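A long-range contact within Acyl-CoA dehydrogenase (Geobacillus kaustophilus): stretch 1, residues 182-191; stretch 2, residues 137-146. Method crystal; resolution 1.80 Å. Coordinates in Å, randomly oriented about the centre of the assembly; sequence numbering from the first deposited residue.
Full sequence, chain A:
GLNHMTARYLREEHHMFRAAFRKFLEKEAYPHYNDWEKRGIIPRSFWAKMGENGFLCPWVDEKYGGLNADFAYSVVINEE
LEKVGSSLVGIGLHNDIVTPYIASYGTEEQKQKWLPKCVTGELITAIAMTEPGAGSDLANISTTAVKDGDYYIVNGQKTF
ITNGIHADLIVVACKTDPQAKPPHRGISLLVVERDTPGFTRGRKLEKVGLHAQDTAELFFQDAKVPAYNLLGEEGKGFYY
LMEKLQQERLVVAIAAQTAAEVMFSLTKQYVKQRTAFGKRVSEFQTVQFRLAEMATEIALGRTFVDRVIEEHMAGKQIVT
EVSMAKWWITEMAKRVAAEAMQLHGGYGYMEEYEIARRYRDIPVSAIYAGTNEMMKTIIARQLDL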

# COMPACT_ATOMS: atom_id res chain seq x y z
N PRO A 182 8.92 38.25 13.04
CA PRO A 182 8.13 37.53 12.03
C PRO A 182 6.62 37.68 12.31
O PRO A 182 6.25 38.06 13.42
CB PRO A 182 8.56 36.07 12.21
CG PRO A 182 9.75 36.09 13.10
CD PRO A 182 9.60 37.31 13.94
N PRO A 183 5.77 37.38 11.30
CA PRO A 183 4.32 37.53 11.45
C PRO A 183 3.73 36.90 12.71
O PRO A 183 2.82 37.47 13.31
CB PRO A 183 3.77 36.84 10.20
CG PRO A 183 4.85 36.99 9.19
CD PRO A 183 6.14 36.90 9.95
N HIS A 184 4.27 35.74 13.12
CA HIS A 184 3.73 35.00 14.27
C HIS A 184 3.88 35.75 15.61
O HIS A 184 3.15 35.47 16.56
CB HIS A 184 4.31 33.58 14.35
CG HIS A 184 5.72 33.51 14.85
ND1 HIS A 184 6.90 33.42 14.19
CD2 HIS A 184 6.03 33.51 16.19
CE1 HIS A 184 7.89 33.37 15.13
NE2 HIS A 184 7.34 33.43 16.33
N ARG A 185 4.82 36.69 15.67
CA ARG A 185 5.04 37.49 16.87
C ARG A 185 3.97 38.56 17.07
O ARG A 185 3.97 39.27 18.08
CB ARG A 185 6.43 38.14 16.86
CG ARG A 185 7.57 37.20 17.21
CD ARG A 185 8.85 37.98 17.49
NE ARG A 185 10.03 37.11 17.56
CZ ARG A 185 11.28 37.55 17.65
NH1 ARG A 185 11.54 38.86 17.68
NH2 ARG A 185 12.28 36.68 17.70
N GLY A 186 3.07 38.68 16.11
CA GLY A 186 1.94 39.60 16.21
C GLY A 186 0.64 38.95 16.64
O GLY A 186 -0.40 39.59 16.64
N ILE A 187 0.71 37.67 17.00
CA ILE A 187 -0.48 36.89 17.37
C ILE A 187 -0.71 36.87 18.89
O ILE A 187 0.23 36.71 19.68
CB ILE A 187 -0.43 35.44 16.82
CG1 ILE A 187 -0.36 35.44 15.29
CG2 ILE A 187 -1.66 34.64 17.28
CD1 ILE A 187 -0.09 34.06 14.67
N SER A 188 -1.97 37.04 19.27
CA SER A 188 -2.39 37.01 20.66
C SER A 188 -3.64 36.15 20.80
O SER A 188 -4.37 35.95 19.83
CB SER A 188 -2.70 38.42 21.15
OG SER A 188 -1.55 39.23 21.09
N LEU A 189 -3.88 35.65 22.01
CA LEU A 189 -5.12 34.94 22.30
C LEU A 189 -6.06 35.84 23.08
O LEU A 189 -5.69 36.43 24.08
CB LEU A 189 -4.84 33.63 23.06
CG LEU A 189 -3.92 32.62 22.36
CD1 LEU A 189 -3.83 31.32 23.17
CD2 LEU A 189 -4.36 32.34 20.92
N LEU A 190 -7.29 35.95 22.59
CA LEU A 190 -8.30 36.81 23.19
C LEU A 190 -9.58 36.01 23.41
O LEU A 190 -10.09 35.37 22.49
CB LEU A 190 -8.54 38.01 22.27
CG LEU A 190 -9.48 39.15 22.66
CD1 LEU A 190 -8.99 39.88 23.91
CD2 LEU A 190 -9.59 40.13 21.51
N VAL A 191 -10.09 36.02 24.64
CA VAL A 191 -11.33 35.31 24.96
C VAL A 191 -12.53 36.15 24.54
O VAL A 191 -12.69 37.30 24.98
CB VAL A 191 -11.42 34.94 26.47
CG1 VAL A 191 -12.77 34.30 26.79
CG2 VAL A 191 -10.27 34.03 26.87
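Stretch 2 (137-146) DLANISTTAV

Segments far apart in sequence often pack without exchanging a single hydrogen bond, packing instead through van der Waals contact, carbon against carbon or against carbonyl oxygen. The meeting of residues 137-146 with residues 182-191 in this acyl-CoA dehydrogenase is a compact example: no two touching residues are closer than 44 positions in sequence, no hydrogen bond crosses between the stretches, and just 236 Å² is buried, both sides summed.

The backbones are built on a similar plan. Stretch 1 follows the cis peptide bond before Pro 182 with a 3-10 segment, Pro 183 to Gly 186, and then extends as a strand from Ile 187. Stretch 2 has a short 3-10 segment at Leu 138 and Ala 139, passes through a loop, and becomes a strand at Thr 144. The turns hold themselves together: Arg 185 N donates to Pro 182 O at 3.0 Å and Gly 186 N to Pro 183 O at 3.1 Å, while in the partner Asn 140 N reaches Asp 137 O at 3.0 Å and Ile 141 N reaches Leu 138 O at 3.2 Å. The contacts follow the same order along both chains, turn against turn and then strand against strand, but the strand segments run strongly across one another rather than side by side. The backbones come nearest at the turns, where His 184 CA and Ala 139 CA are 4.9 Å apart.

Contacts involving the backbone of stretch 2 cluster around this approach. Pro 183 directs its CA-to-CB bond toward stretch 2, and its CB lies 3.8 Å from Ala 139 O. Ile 187, in the m, t rotamer, places CD1 4.0 Å from Leu 138 O and 4.2 Å from Ala 139 CA, so that its end rests against the turn itself. The small Ala 139 is covered more than any other residue of either stretch.

Side chain meets side chain at three places. His 184 CB packs 4.1 Å from Ala 139 CB, but the imidazole leads away from stretch 2, and its NE2 is hydrogen-bonded elsewhere in the structure. Ile 187 CD1 also meets Ile 141 CD1 at 4.1 Å; the CA-to-CB bond of Ile 141 points sideways, and its p, t rotamer brings the end of the side chain nearer to stretch 1. Farther along, Leu 190 and Ala 145 point toward one another's stretches, with Leu 190 CD2 4.3 Å from Ala 145 CB. Between these strand contacts, Ser 188 and Leu 189 touch nothing in stretch 2, leaving the apolar contacts of the strand to Ile 187 and Leu 190.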

# COMPACT_ATOMS: atom_id res chain seq x y z
N ASP A 137 -1.25 26.97 7.55
CA ASP A 137 -0.35 28.12 7.61
C ASP A 137 -0.88 29.15 8.62
O ASP A 137 -1.26 30.26 8.26
CB ASP A 137 -0.21 28.73 6.21
CG ASP A 137 0.86 29.81 6.12
OD1 ASP A 137 1.63 30.00 7.09
OD2 ASP A 137 0.91 30.48 5.06
N LEU A 138 -0.88 28.74 9.89
CA LEU A 138 -1.48 29.52 10.96
C LEU A 138 -0.83 30.90 11.18
O LEU A 138 -1.50 31.85 11.59
CB LEU A 138 -1.46 28.71 12.27
CG LEU A 138 -2.48 29.06 13.35
CD1 LEU A 138 -3.91 29.00 12.81
CD2 LEU A 138 -2.31 28.13 14.54
N ALA A 139 0.46 31.01 10.90
CA ALA A 139 1.15 32.29 11.06
C ALA A 139 0.57 33.36 10.12
O ALA A 139 0.77 34.55 10.35
CB ALA A 139 2.65 32.13 10.85
N ASN A 140 -0.18 32.92 9.10
CA ASN A 140 -0.74 33.80 8.08
C ASN A 140 -2.20 34.21 8.30
O ASN A 140 -2.85 34.74 7.39
CB ASN A 140 -0.56 33.16 6.69
CG ASN A 140 -0.74 34.16 5.56
OD1 ASN A 140 -0.22 35.27 5.60
ND2 ASN A 140 -1.48 33.75 4.53
N ILE A 141 -2.73 33.96 9.50
CA ILE A 141 -4.08 34.41 9.86
C ILE A 141 -4.16 35.94 9.79
O ILE A 141 -3.16 36.62 10.02
CB ILE A 141 -4.52 33.90 11.25
CG1 ILE A 141 -3.51 34.31 12.34
CG2 ILE A 141 -4.75 32.39 11.22
CD1 ILE A 141 -4.05 34.19 13.77
N SER A 142 -5.33 36.47 9.46
CA SER A 142 -5.46 37.91 9.27
C SER A 142 -6.53 38.60 10.14
O SER A 142 -6.73 39.81 10.02
CB SER A 142 -5.65 38.24 7.79
OG SER A 142 -6.87 37.72 7.30
N THR A 143 -7.19 37.84 11.01
CA THR A 143 -8.10 38.44 12.00
C THR A 143 -7.30 39.42 12.85
O THR A 143 -6.26 39.07 13.40
CB THR A 143 -8.80 37.37 12.90
OG1 THR A 143 -9.64 36.54 12.08
CG2 THR A 143 -9.67 38.03 13.97
N THR A 144 -7.78 40.66 12.94
CA THR A 144 -7.08 41.70 13.69
C THR A 144 -7.82 42.08 14.97
O THR A 144 -9.04 42.02 15.04
CB THR A 144 -6.88 42.99 12.85
OG1 THR A 144 -8.15 43.51 12.44
CG2 THR A 144 -6.03 42.71 11.62
N ALA A 145 -7.04 42.47 15.97
CA ALA A 145 -7.57 43.04 17.20
C ALA A 145 -6.81 44.34 17.46
O ALA A 145 -5.63 44.31 17.82
CB ALA A 145 -7.39 42.07 18.37
N VAL A 146 -7.48 45.46 17.24
CA VAL A 146 -6.87 46.77 17.40
C VAL A 146 -7.34 47.38 18.71
O VAL A 146 -8.54 47.49 18.97
CB VAL A 146 -7.22 47.71 16.21
CG1 VAL A 146 -6.49 49.06 16.35
CG2 VAL A 146 -6.87 47.05 14.88